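Local coordinates for protein Hia (Haemophilus influenzae, PDB 1S7M) that probably attaches the bacterium to host cells as a homotrimeric autotransporter adhesin of the outer membrane, this chain being its HiaBD1 host-binding region, at residues Phe141-Gly144 / Asn148-Gly151; Ala70-Lys75 / Leu84-Glu89; Asp88-Gly91 / Thr96-Val99. One frame throughout, in Å; residues are numbered along the deposited sequence.

Overall arrangement
Three contacts show how the chemistry of a contact follows its place in a trimeric adhesin with little helix. Interaction 1, in the Trp-ring region, joins two strands at a turn; two of its residues are buried, and strands of the other two subunits flank it. Interactions 2 and 3 lie in the GIN region, with centres about 10 Å apart and Asp88 and Glu89 in common, while the centres of interactions 1 and 2 are about 33 Å apart. Buried amides carry interaction 2, between a helix and an extended segment. Interaction 3 is a surface contact, made by backbone bonds and a valine. All three also touch the third subunit.

Interaction 1: Phe141-Gly144 / Asn148-Gly151; sequences FKSG and NVSG
Ser143 and Val149 meet side chain to backbone: the serine hydroxyl turns across the gap to the valine amide, while the valine side chain rises into the opposing backbone. With OG placed beside its own backbone N (chi1 -65°), Ser143 receives the N-H of Val149 in an almost straight bond, N to OG 2.6 Å with 177° at the hydrogen. The two branches of the valine part company. Val149 CG1 lies 3.7 Å from Phe141 CB, and Val149 CG2 lies 3.4 Å from Lys142 O. This is the turn between strands 138-143 and 147-154 of the Trp-ring region, and the strand segments are splayed, 139° between their directions. A water donates to Phe141 O at 2.6 Å and to Val149 O at 2.7 Å, and so joins two acceptors that cannot bond one another. From CB onward the Phe141 ring leads away from this pairing into the trimer, where it meets Phe141 of both other subunits edge-to-face. Val149 also packs on Ile160 and Phe162 of its own chain. Lys142 points away from strand 147-154, and its NZ forms a salt bridge with Glu159 of the third subunit.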
# COMPACT_ATOMS: atom_id res chain seq x y z
N PHE A 141 5.12 -22.56 -1.68
CA PHE A 141 4.44 -23.68 -2.30
C PHE A 141 5.38 -24.88 -2.21
O PHE A 141 6.47 -24.89 -2.79
CB PHE A 141 4.08 -23.32 -3.74
CG PHE A 141 3.17 -22.11 -3.84
CD1 PHE A 141 3.70 -20.81 -3.83
CD2 PHE A 141 1.78 -22.27 -3.84
CE1 PHE A 141 2.85 -19.68 -3.83
CE2 PHE A 141 0.93 -21.15 -3.84
CZ PHE A 141 1.46 -19.85 -3.83
N LYS A 142 4.95 -25.89 -1.45
CA LYS A 142 5.75 -27.06 -1.19
C LYS A 142 5.37 -28.33 -1.91
O LYS A 142 4.19 -28.63 -2.13
CB LYS A 142 5.78 -27.36 0.31
CG LYS A 142 5.62 -26.14 1.20
CD LYS A 142 6.35 -26.28 2.54
CE LYS A 142 6.23 -27.68 3.12
NZ LYS A 142 6.84 -27.80 4.48
N SER A 143 6.40 -29.09 -2.29
CA SER A 143 6.20 -30.36 -2.94
C SER A 143 5.65 -31.29 -1.87
O SER A 143 5.95 -31.15 -0.69
CB SER A 143 7.54 -30.90 -3.46
OG SER A 143 8.06 -30.06 -4.47
N GLY A 144 4.84 -32.24 -2.29
CA GLY A 144 4.27 -33.19 -1.36
C GLY A 144 4.45 -34.54 -2.02
O GLY A 144 4.90 -34.60 -3.17
N ASN A 148 6.08 -32.56 -7.50
CA ASN A 148 7.22 -31.67 -7.33
C ASN A 148 6.83 -30.24 -7.66
O ASN A 148 6.37 -29.95 -8.76
CB ASN A 148 8.41 -32.10 -8.19
CG ASN A 148 9.16 -33.29 -7.59
OD1 ASN A 148 9.19 -33.48 -6.36
ND2 ASN A 148 9.79 -34.10 -8.46
N VAL A 149 7.01 -29.36 -6.69
CA VAL A 149 6.65 -27.96 -6.85
C VAL A 149 7.89 -27.07 -6.92
O VAL A 149 8.64 -26.97 -5.95
CB VAL A 149 5.74 -27.50 -5.67
CG1 VAL A 149 5.19 -26.14 -5.94
CG2 VAL A 149 4.63 -28.51 -5.45
N SER A 150 8.09 -26.41 -8.06
CA SER A 150 9.27 -25.55 -8.24
C SER A 150 8.94 -24.16 -8.76
O SER A 150 7.93 -23.97 -9.44
CB SER A 150 10.28 -26.21 -9.20
OG SER A 150 9.72 -26.30 -10.50
N GLY A 151 9.83 -23.21 -8.46
CA GLY A 151 9.63 -21.83 -8.90
C GLY A 151 10.77 -21.27 -9.75
O GLY A 151 11.87 -21.83 -9.78
O HOH W 1 8.49 -26.47 -3.35

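Interaction 2: Ala70-Lys75 / Leu84-Glu89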
# COMPACT_ATOMS: atom_id res chain seq x y z
N ALA A 70 -23.04 -6.18 -0.53
CA ALA A 70 -22.93 -7.55 -0.02
C ALA A 70 -21.46 -7.95 0.20
O ALA A 70 -21.10 -8.54 1.22
CB ALA A 70 -23.60 -8.53 -1.01
N ASP A 71 -20.60 -7.61 -0.75
CA ASP A 71 -19.19 -7.92 -0.61
C ASP A 71 -18.55 -7.24 0.61
O ASP A 71 -17.82 -7.88 1.39
CB ASP A 71 -18.41 -7.53 -1.86
CG ASP A 71 -16.96 -7.98 -1.80
OD1 ASP A 71 -16.09 -7.17 -1.40
OD2 ASP A 71 -16.70 -9.16 -2.11
N ASN A 72 -18.81 -5.95 0.78
CA ASN A 72 -18.20 -5.24 1.91
C ASN A 72 -18.69 -5.78 3.23
O ASN A 72 -17.91 -5.95 4.17
CB ASN A 72 -18.47 -3.72 1.84
CG ASN A 72 -17.29 -2.90 2.36
OD1 ASN A 72 -17.44 -2.05 3.26
ND2 ASN A 72 -16.10 -3.16 1.81
N LEU A 73 -19.99 -6.07 3.33
CA LEU A 73 -20.55 -6.59 4.58
C LEU A 73 -20.02 -8.00 4.93
O LEU A 73 -19.74 -8.30 6.09
CB LEU A 73 -22.09 -6.62 4.50
CG LEU A 73 -22.83 -7.08 5.77
CD1 LEU A 73 -22.37 -6.25 6.96
CD2 LEU A 73 -24.36 -6.93 5.58
N THR A 74 -19.90 -8.86 3.91
CA THR A 74 -19.41 -10.21 4.10
C THR A 74 -18.01 -10.17 4.72
O THR A 74 -17.72 -10.86 5.71
CB THR A 74 -19.30 -10.94 2.75
OG1 THR A 74 -20.60 -11.07 2.17
CG2 THR A 74 -18.71 -12.32 2.91
N LYS A 75 -17.16 -9.32 4.14
CA LYS A 75 -15.80 -9.19 4.62
C LYS A 75 -15.82 -8.60 6.02
O LYS A 75 -15.04 -9.02 6.88
CB LYS A 75 -14.99 -8.33 3.64
CG LYS A 75 -14.68 -9.08 2.33
CD LYS A 75 -14.11 -8.19 1.23
CE LYS A 75 -13.72 -9.06 0.03
NZ LYS A 75 -13.47 -8.25 -1.20
N LEU A 84 -7.87 -6.37 8.24
CA LEU A 84 -7.41 -5.90 6.93
C LEU A 84 -8.09 -4.56 6.66
O LEU A 84 -9.27 -4.41 6.94
CB LEU A 84 -7.80 -6.87 5.82
CG LEU A 84 -7.06 -8.20 5.73
CD1 LEU A 84 -7.53 -8.95 4.49
CD2 LEU A 84 -5.56 -7.93 5.65
N THR A 85 -7.34 -3.61 6.11
CA THR A 85 -7.89 -2.28 5.79
C THR A 85 -9.11 -2.38 4.85
O THR A 85 -9.11 -3.15 3.89
CB THR A 85 -6.80 -1.41 5.13
OG1 THR A 85 -5.66 -1.37 5.99
CG2 THR A 85 -7.31 -0.00 4.88
N ASN A 86 -10.15 -1.60 5.13
CA ASN A 86 -11.35 -1.63 4.27
C ASN A 86 -11.30 -0.39 3.41
O ASN A 86 -11.49 0.72 3.91
CB ASN A 86 -12.63 -1.63 5.13
CG ASN A 86 -13.92 -1.47 4.28
OD1 ASN A 86 -13.89 -1.51 3.05
ND2 ASN A 86 -15.05 -1.32 4.96
N LEU A 87 -11.03 -0.58 2.12
CA LEU A 87 -10.92 0.54 1.20
C LEU A 87 -12.20 0.92 0.51
O LEU A 87 -12.22 1.89 -0.24
CB LEU A 87 -9.87 0.25 0.11
CG LEU A 87 -8.44 -0.01 0.61
CD1 LEU A 87 -7.57 -0.48 -0.54
CD2 LEU A 87 -7.90 1.27 1.22
N ASP A 88 -13.27 0.17 0.74
CA ASP A 88 -14.51 0.43 0.02
C ASP A 88 -15.75 0.78 0.86
O ASP A 88 -16.87 0.59 0.39
CB ASP A 88 -14.85 -0.78 -0.87
CG ASP A 88 -13.67 -1.24 -1.72
OD1 ASP A 88 -13.04 -0.39 -2.39
OD2 ASP A 88 -13.39 -2.46 -1.75
N GLU A 89 -15.57 1.30 2.07
CA GLU A 89 -16.74 1.66 2.87
C GLU A 89 -17.56 2.76 2.19
O GLU A 89 -17.03 3.78 1.75
CB GLU A 89 -16.33 2.11 4.28
CG GLU A 89 -17.55 2.49 5.18
CD GLU A 89 -17.15 2.91 6.59
OE1 GLU A 89 -16.04 3.46 6.77
OE2 GLU A 89 -17.95 2.70 7.53
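A reciprocal amide pair joins helix 70-77 to the extended segment that holds the short, weakly bonded strand 85-86, within the GIN region of the adhesin, and an Asx turn shapes one of its halves. Asn72, near the start of the helix, and Asn86 approach from opposite directions, and each amide both gives and receives a hydrogen bond. Asn86 ND2 donates to Asn72 OD1 at 3.0 Å, and Asn72 ND2 returns a bond of the same length, 3.0 Å, to Asn86 OD1. The pair is not flat: the amide planes are turned 47° apart. The two bonds also differ in straightness. The return bond is the straighter, at 168°, and its acceptor lies in the plane of the Asn72 amide, although Asn72 ND2 itself sits above the carbonyl plane of Asn86. Both asparagines are buried, so this exchange supplies partners for polar groups removed from solvent, and the two bonds together fix the rotation of each amide. Phe58 packs against both side chains, with Phe63 also touching Asn72. On the more open side, Asp88 CB approaches Asn72 ND2 to 3.8 Å, and the Lys75-Asp71 salt bridge, NZ to OD1 2.8 Å, runs along the helix. The turn itself depends on Asn86, whose CG is anti to its backbone N (chi1 172°). Asn86 OD1 accepts a second bond, 2.9 Å from Asp88 N, which reaches that oxygen from the face of the carbonyl plane opposite to Asn72 ND2.

Interaction 3: Asp88-Gly91 / Thr96-Val99; sequences DEKG and TPVV
Val98 packs against Glu89 and the backbone that follows it, forming the tight part of this contact. Val98 CG2 comes within 3.6 Å of Glu89 CG and 3.5 Å of Lys90 C, so a single methyl fills the angle between the glutamate stem and the main chain. Glu89 holds its CG anti to the backbone N (chi1 -179°) and remains extended beyond it; this lays the methylene stem across the valine at an oblique angle, while OE1 at the far end is claimed by a salt bridge with Lys56. The backbones are joined by two bonds: Val98 N donates to Glu89 O at 2.8 Å and Gly91 N donates to Thr96 O at 2.9 Å. Both are nearly straight, 172° and 167° at their hydrogens. These two bonds form a single beta bridge between Lys90 and Pro97, an isolated pairing in the loop that leads from strand 85-86 to helix 107-111 in the GIN region. Pro97 CA adds a CA-H...O contact to Glu89 O.

Close as its packing on Glu89 is, Val98 stays on the surface, and Thr96 is likewise exposed. The looser packing is that of Lys90 with Thr96 and Pro97. Lys90 heads away from the opposite segment, yet its bent chain brings Lys90 CD to 3.8 Å from Thr96 O before Lys90 NZ turns back to Asp88 O at 2.9 Å. The lysine thus closes on its own segment and borders the proline chiefly through its aliphatic carbons. At the Val99 end a water donates to Glu89 O and accepts from Val99 N, extending the link by one residue beyond the bridge. Arg111 of the third subunit packs on Pro97 and donates from NH2 to Val99 O.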
# COMPACT_ATOMS: atom_id res chain seq x y z
N ASP A 88 -13.27 0.17 0.74
CA ASP A 88 -14.51 0.43 0.02
C ASP A 88 -15.75 0.78 0.86
O ASP A 88 -16.87 0.59 0.39
CB ASP A 88 -14.85 -0.78 -0.87
CG ASP A 88 -13.67 -1.24 -1.72
OD1 ASP A 88 -13.04 -0.39 -2.39
OD2 ASP A 88 -13.39 -2.46 -1.75
N GLU A 89 -15.57 1.30 2.07
CA GLU A 89 -16.74 1.66 2.87
C GLU A 89 -17.56 2.76 2.19
O GLU A 89 -17.03 3.78 1.75
CB GLU A 89 -16.33 2.11 4.28
CG GLU A 89 -17.55 2.49 5.18
CD GLU A 89 -17.15 2.91 6.59
OE1 GLU A 89 -16.04 3.46 6.77
OE2 GLU A 89 -17.95 2.70 7.53
N LYS A 90 -18.87 2.55 2.10
CA LYS A 90 -19.77 3.51 1.47
C LYS A 90 -20.58 4.34 2.49
O LYS A 90 -20.90 3.86 3.58
CB LYS A 90 -20.72 2.79 0.51
CG LYS A 90 -20.03 2.13 -0.67
CD LYS A 90 -19.29 3.16 -1.53
CE LYS A 90 -18.53 2.50 -2.71
NZ LYS A 90 -17.46 1.54 -2.24
N GLY A 91 -20.89 5.57 2.11
CA GLY A 91 -21.65 6.47 2.97
C GLY A 91 -23.16 6.32 2.91
O GLY A 91 -23.68 5.36 2.33
N THR A 96 -21.35 6.74 -2.64
CA THR A 96 -20.20 7.60 -2.47
C THR A 96 -19.29 6.99 -1.39
O THR A 96 -19.73 6.68 -0.28
CB THR A 96 -20.63 9.01 -2.03
OG1 THR A 96 -21.52 9.56 -3.01
CG2 THR A 96 -19.38 9.93 -1.90
N PRO A 97 -18.01 6.82 -1.72
CA PRO A 97 -17.06 6.25 -0.76
C PRO A 97 -16.99 7.16 0.45
O PRO A 97 -17.08 8.36 0.30
CB PRO A 97 -15.74 6.25 -1.52
CG PRO A 97 -16.18 6.11 -2.97
CD PRO A 97 -17.37 7.04 -3.03
N VAL A 98 -16.85 6.61 1.64
CA VAL A 98 -16.72 7.45 2.82
C VAL A 98 -15.39 8.25 2.71
O VAL A 98 -15.33 9.43 3.08
CB VAL A 98 -16.69 6.59 4.10
CG1 VAL A 98 -16.24 7.44 5.30
CG2 VAL A 98 -18.10 6.00 4.36
N VAL A 99 -14.35 7.59 2.20
CA VAL A 99 -13.03 8.22 2.02
C VAL A 99 -12.79 8.45 0.53
O VAL A 99 -12.78 7.50 -0.25
CB VAL A 99 -11.88 7.31 2.56
CG1 VAL A 99 -10.54 8.05 2.46
CG2 VAL A 99 -12.17 6.86 3.99
O HOH W 2 -14.47 4.55 1.55